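Local coordinates for uncharacterized protein (Enterococcus faecalis, PDB 3B48) that probably serves, as the homodimeric DhaM phosphoryl donor of the dihydroxyacetone kinase complex, to relay phosphoryl groups from phosphoenolpyruvate towards dihydroxyacetone, at residues D7-S12 with F67-D72; H96-P101 with E125-G130. One frame throughout, in Å; residues are numbered along the deposited sequence.

Contact 1: residues D7-S12 with F67-D72; sequences DILLVS and FLIFAD
Asp7 and Phe67 face each other across two parallel strands, their side chains lying side by side and pointing the same way. The methylene CB of Asp7 packs against ring atom CD1 of Phe67 at 3.9 Å, while its carboxylate turns to Arg65 in a salt bridge and to His37. Asp7 O accepts the amide of Leu68. On the other face of the sheet Ile8 sends CG2, anti to its backbone N, to CD2 of Phe70 at 3.7 Å; branching at CB puts this methyl beside the backbone, close enough to touch the neighbouring strand's ring. Leu9 pairs through both polar backbone atoms: its N reaches Leu68 O at 2.7 Å, almost straight at 177°, and its O takes Phe70 N at 2.8 Å. Its two methyls divide the work, CD1 meeting the edge of the Phe67 ring near its plane and CD2 meeting Ile69 CD1 at 4.0 Å. Val11 N then bonds to Phe70 O, and Val11 CB lies 4.2 Å from Ala71 CB; both side chains pack on Ala76 of helix 75-84, the short alanine suiting that close approach. Past the strands, Ser12 OG donates to Asp72 OD2 at 2.6 Å, on the syn side of the carboxylate but 28° out of its plane. Leu9 and Phe67 also face helix 51-60, Leu10 and Phe70 helix 102-113: central parallel strands of a three-layer alpha/beta/alpha sandwich, as in the EIIA-man family.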
loop_
_atom_site.group_PDB
_atom_site.type_symbol
_atom_site.label_atom_id
_atom_site.label_comp_id
_atom_site.label_asym_id
_atom_site.label_seq_id
_atom_site.Cartn_x
_atom_site.Cartn_y
_atom_site.Cartn_z
ATOM N N ASP B 7 0.011 7.254 17.055
ATOM C CA ASP B 7 -1.078 6.934 16.152
ATOM C C ASP B 7 -0.555 6.924 14.730
ATOM O O ASP B 7 0.313 7.745 14.360
ATOM C CB ASP B 7 -2.207 7.959 16.263
ATOM C CG ASP B 7 -2.795 8.037 17.649
ATOM O OD1 ASP B 7 -2.019 8.251 18.599
ATOM O OD2 ASP B 7 -4.038 7.925 17.789
ATOM N N ILE B 8 -1.088 5.982 13.951
ATOM C CA ILE B 8 -0.868 5.906 12.518
ATOM C C ILE B 8 -2.112 6.363 11.787
ATOM O O ILE B 8 -3.212 5.799 11.944
ATOM C CB ILE B 8 -0.512 4.478 12.058
ATOM C CG1 ILE B 8 0.855 4.057 12.609
ATOM C CG2 ILE B 8 -0.548 4.378 10.523
ATOM C CD1 ILE B 8 1.097 2.584 12.557
ATOM N N LEU B 9 -1.932 7.391 10.976
ATOM C CA LEU B 9 -3.040 7.938 10.192
ATOM C C LEU B 9 -2.776 7.624 8.724
ATOM O O LEU B 9 -1.707 7.984 8.160
ATOM C CB LEU B 9 -3.229 9.448 10.424
ATOM C CG LEU B 9 -3.624 10.066 11.782
ATOM C CD1 LEU B 9 -2.560 9.856 12.904
ATOM C CD2 LEU B 9 -3.900 11.568 11.558
ATOM N N LEU B 10 -3.766 6.927 8.159
ATOM C CA LEU B 10 -3.731 6.335 6.838
ATOM C C LEU B 10 -4.647 7.136 5.919
ATOM O O LEU B 10 -5.879 7.067 6.050
ATOM C CB LEU B 10 -4.245 4.880 6.899
ATOM C CG LEU B 10 -3.580 3.925 7.909
ATOM C CD1 LEU B 10 -4.403 2.651 7.989
ATOM C CD2 LEU B 10 -2.213 3.614 7.417
ATOM N N VAL B 11 -4.035 7.875 4.995
ATOM C CA VAL B 11 -4.766 8.706 4.015
ATOM C C VAL B 11 -4.739 8.114 2.591
ATOM O O VAL B 11 -3.723 7.661 2.122
ATOM C CB VAL B 11 -4.256 10.152 4.036
ATOM C CG1 VAL B 11 -5.208 11.064 3.269
ATOM C CG2 VAL B 11 -4.066 10.590 5.517
ATOM N N SER B 12 -5.900 8.074 1.942
ATOM C CA SER B 12 -5.974 7.522 0.603
ATOM C C SER B 12 -7.192 8.108 -0.046
ATOM O O SER B 12 -8.027 8.628 0.656
ATOM C CB SER B 12 -6.092 5.983 0.682
ATOM O OG SER B 12 -6.127 5.376 -0.599
ATOM N N PHE B 67 1.831 11.755 16.050
ATOM C CA PHE B 67 0.949 11.384 14.929
ATOM C C PHE B 67 1.741 11.190 13.655
ATOM O O PHE B 67 2.335 12.151 13.131
ATOM C CB PHE B 67 -0.149 12.423 14.698
ATOM C CG PHE B 67 -1.011 12.692 15.912
ATOM C CD1 PHE B 67 -2.103 11.860 16.211
ATOM C CD2 PHE B 67 -0.747 13.790 16.738
ATOM C CE1 PHE B 67 -2.900 12.098 17.316
ATOM C CE2 PHE B 67 -1.526 14.048 17.851
ATOM C CZ PHE B 67 -2.610 13.214 18.152
ATOM N N LEU B 68 1.722 9.945 13.172
ATOM C CA LEU B 68 2.417 9.511 11.938
ATOM C C LEU B 68 1.474 9.404 10.753
ATOM O O LEU B 68 0.517 8.609 10.770
ATOM C CB LEU B 68 3.116 8.160 12.154
ATOM C CG LEU B 68 3.827 7.896 13.488
ATOM C CD1 LEU B 68 4.811 6.743 13.332
ATOM C CD2 LEU B 68 4.514 9.124 14.121
ATOM N N ILE B 69 1.725 10.229 9.740
ATOM C CA ILE B 69 0.826 10.339 8.572
ATOM C C ILE B 69 1.374 9.634 7.324
ATOM O O ILE B 69 2.435 10.002 6.833
ATOM C CB ILE B 69 0.425 11.840 8.261
ATOM C CG1 ILE B 69 -0.650 12.341 9.233
ATOM C CG2 ILE B 69 -0.190 11.968 6.895
ATOM C CD1 ILE B 69 -0.162 12.716 10.591
ATOM N N PHE B 70 0.661 8.601 6.865
ATOM C CA PHE B 70 0.953 7.907 5.620
ATOM C C PHE B 70 -0.133 8.187 4.548
ATOM O O PHE B 70 -1.325 8.204 4.850
ATOM C CB PHE B 70 1.078 6.394 5.832
ATOM C CG PHE B 70 2.045 6.010 6.900
ATOM C CD1 PHE B 70 3.268 5.434 6.572
ATOM C CD2 PHE B 70 1.755 6.239 8.243
ATOM C CE1 PHE B 70 4.171 5.095 7.562
ATOM C CE2 PHE B 70 2.661 5.870 9.235
ATOM C CZ PHE B 70 3.864 5.315 8.895
ATOM N N ALA B 71 0.303 8.427 3.315
ATOM C CA ALA B 71 -0.606 8.585 2.170
ATOM C C ALA B 71 -0.096 7.733 1.017
ATOM O O ALA B 71 1.084 7.352 0.973
ATOM C CB ALA B 71 -0.735 10.056 1.751
ATOM N N ASP B 72 -0.977 7.385 0.094
ATOM C CA ASP B 72 -0.490 6.718 -1.105
ATOM C C ASP B 72 -0.169 7.728 -2.206
ATOM O O ASP B 72 0.985 7.897 -2.583
ATOM C CB ASP B 72 -1.435 5.627 -1.586
ATOM C CG ASP B 72 -2.931 6.058 -1.612
ATOM O OD1 ASP B 72 -3.273 7.277 -1.598
ATOM O OD2 ASP B 72 -3.770 5.121 -1.683
#

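Contact 2: residues H96-P101 with E125-G130; sequences HLVDAP and EAQNAG
Packing alone joins these segments: the chain leaving strand 95-97, from Val98 to Pro101, lies against the C-terminal end of helix 119-127 and the turn that follows it, near the subunit interface. Val98 opens the contact with CG1, which the first torsion (chi1 -161°) sets anti to the backbone N. This methyl touches Ala126 CB at 3.9 Å and Gln127 CG at 4.0 Å, the valine and glutamine side chains crossing at about a right angle. Asp99, at the centre of an inverse gamma turn, contributes through its backbone: its O lies 3.6 Å from Gln127 CG, while its carboxylate accepts backbone amides of Lys132, Trp134 and Asn135 of the second subunit. Ala100 comes closest to the helix, its CB 3.3 Å from Ala126 O and 4.0 Å from Ala126 CB. Two alanines suit this spot, since a single methyl on each lets the two backbones approach, with the CA atoms of Ala100 and Gln127 4.5 Å apart. Ala126 O is itself occupied by the amide of Ala129. Farther along, Pro101 rests ring atom CG on Gly130 N at 3.6 Å; Gly130, having no side chain, lets the ring lie directly on its backbone. Pro101 also stands at the N-cap of helix 102-113 and packs on Pro101 of the second subunit. Methyl groups, a proline ring and the aliphatic part of a glutamine thus make a contact that rests on close fit of shape, while Ala126 O bonds within its own turn and the Asp99 carboxylate to the partner subunit.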
loop_
_atom_site.group_PDB
_atom_site.type_symbol
_atom_site.label_atom_id
_atom_site.label_comp_id
_atom_site.label_asym_id
_atom_site.label_seq_id
_atom_site.Cartn_x
_atom_site.Cartn_y
_atom_site.Cartn_z
ATOM N N HIS B 96 3.941 14.105 11.963
ATOM C CA HIS B 96 5.052 13.556 11.166
ATOM C C HIS B 96 4.567 12.948 9.857
ATOM O O HIS B 96 3.932 11.874 9.848
ATOM C CB HIS B 96 5.873 12.496 11.938
ATOM C CG HIS B 96 6.081 12.794 13.401
ATOM N ND1 HIS B 96 7.166 13.495 13.877
ATOM C CD2 HIS B 96 5.356 12.442 14.492
ATOM C CE1 HIS B 96 7.093 13.580 15.195
ATOM N NE2 HIS B 96 6.000 12.951 15.593
ATOM N N LEU B 97 4.891 13.625 8.759
ATOM C CA LEU B 97 4.651 13.134 7.415
ATOM C C LEU B 97 5.703 12.087 7.107
ATOM O O LEU B 97 6.902 12.397 7.011
ATOM C CB LEU B 97 4.785 14.268 6.393
ATOM C CG LEU B 97 3.743 15.375 6.407
ATOM C CD1 LEU B 97 4.214 16.552 5.554
ATOM C CD2 LEU B 97 2.376 14.865 5.958
ATOM N N VAL B 98 5.274 10.843 6.938
ATOM C CA VAL B 98 6.255 9.783 6.827
ATOM C C VAL B 98 6.478 9.497 5.368
ATOM O O VAL B 98 5.578 9.032 4.669
ATOM C CB VAL B 98 5.875 8.488 7.594
ATOM C CG1 VAL B 98 7.127 7.611 7.824
ATOM C CG2 VAL B 98 5.215 8.805 8.918
ATOM N N ASP B 99 7.683 9.806 4.898
ATOM C CA ASP B 99 8.025 9.557 3.505
ATOM C C ASP B 99 8.257 8.068 3.303
ATOM O O ASP B 99 9.388 7.586 3.292
ATOM C CB ASP B 99 9.240 10.366 3.088
ATOM C CG ASP B 99 9.256 10.634 1.606
ATOM O OD1 ASP B 99 8.760 9.777 0.849
ATOM O OD2 ASP B 99 9.750 11.696 1.191
ATOM N N ALA B 100 7.152 7.345 3.125
ATOM C CA ALA B 100 7.156 5.881 3.097
ATOM C C ALA B 100 5.916 5.384 2.368
ATOM O O ALA B 100 4.892 6.071 2.375
ATOM C CB ALA B 100 7.193 5.316 4.542
ATOM N N PRO B 101 5.988 4.178 1.760
ATOM C CA PRO B 101 4.783 3.707 1.100
ATOM C C PRO B 101 3.711 3.408 2.124
ATOM O O PRO B 101 4.026 3.092 3.276
ATOM C CB PRO B 101 5.222 2.441 0.362
ATOM C CG PRO B 101 6.490 2.017 0.972
ATOM C CD PRO B 101 7.098 3.209 1.666
ATOM N N GLU B 125 12.270 2.915 10.218
ATOM C CA GLU B 125 11.818 1.613 9.697
ATOM C C GLU B 125 10.817 1.760 8.547
ATOM O O GLU B 125 11.022 1.176 7.478
ATOM C CB GLU B 125 11.258 0.714 10.804
ATOM C CG GLU B 125 12.319 0.121 11.719
ATOM C CD GLU B 125 13.578 -0.269 10.963
ATOM O OE1 GLU B 125 13.498 -1.212 10.139
ATOM O OE2 GLU B 125 14.637 0.372 11.189
ATOM N N ALA B 126 9.764 2.556 8.764
ATOM C CA ALA B 126 8.770 2.863 7.721
ATOM C C ALA B 126 9.409 3.407 6.433
ATOM O O ALA B 126 9.221 2.848 5.356
ATOM C CB ALA B 126 7.739 3.832 8.262
ATOM N N GLN B 127 10.185 4.480 6.568
ATOM C CA GLN B 127 10.945 5.092 5.471
ATOM C C GLN B 127 11.808 4.096 4.673
ATOM O O GLN B 127 12.229 4.383 3.554
ATOM C CB GLN B 127 11.805 6.245 6.019
ATOM C CG GLN B 127 10.946 7.400 6.541
ATOM C CD GLN B 127 11.719 8.487 7.244
ATOM O OE1 GLN B 127 12.935 8.388 7.437
ATOM N NE2 GLN B 127 11.014 9.551 7.626
ATOM N N ASN B 128 12.039 2.924 5.257
ATOM C CA ASN B 128 12.843 1.867 4.639
ATOM C C ASN B 128 12.058 0.714 3.991
ATOM O O ASN B 128 12.686 -0.213 3.474
ATOM C CB ASN B 128 13.818 1.296 5.681
ATOM C CG ASN B 128 15.092 2.142 5.842
ATOM O OD1 ASN B 128 15.350 3.111 5.097
ATOM N ND2 ASN B 128 15.898 1.767 6.827
ATOM N N ALA B 129 10.718 0.811 3.987
ATOM C CA ALA B 129 9.757 -0.343 3.839
ATOM C C ALA B 129 9.373 -0.997 2.468
ATOM O O ALA B 129 9.145 -2.226 2.392
ATOM C CB ALA B 129 8.476 -0.045 4.622
ATOM N N GLY B 130 9.244 -0.208 1.413
ATOM C CA GLY B 130 8.644 -0.724 0.160
ATOM C C GLY B 130 9.192 -1.948 -0.602
ATOM O O GLY B 130 8.492 -2.513 -1.443
#

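In the fold
The centre of contact 1 is about 2 Å from the centre of the chain, and every touching residue is buried; the centre of contact 2 is about 10 Å from the chain centre, and that contact is only partly buried. Strand 66-71 belongs to the first and neighbours strand 95-97 of the second, so the sheet continues between them: Ile69 N and His96 O are probably hydrogen-bonded at 2.8 Å. Phe70 bridges the two, its CZ 3.7 Å from Val98 CG2. Their chemistry follows their places: contact 1 combines a ladder of backbone hydrogen bonds with apolar packing on both faces, whereas contact 2 has packing alone. Both touch the second subunit.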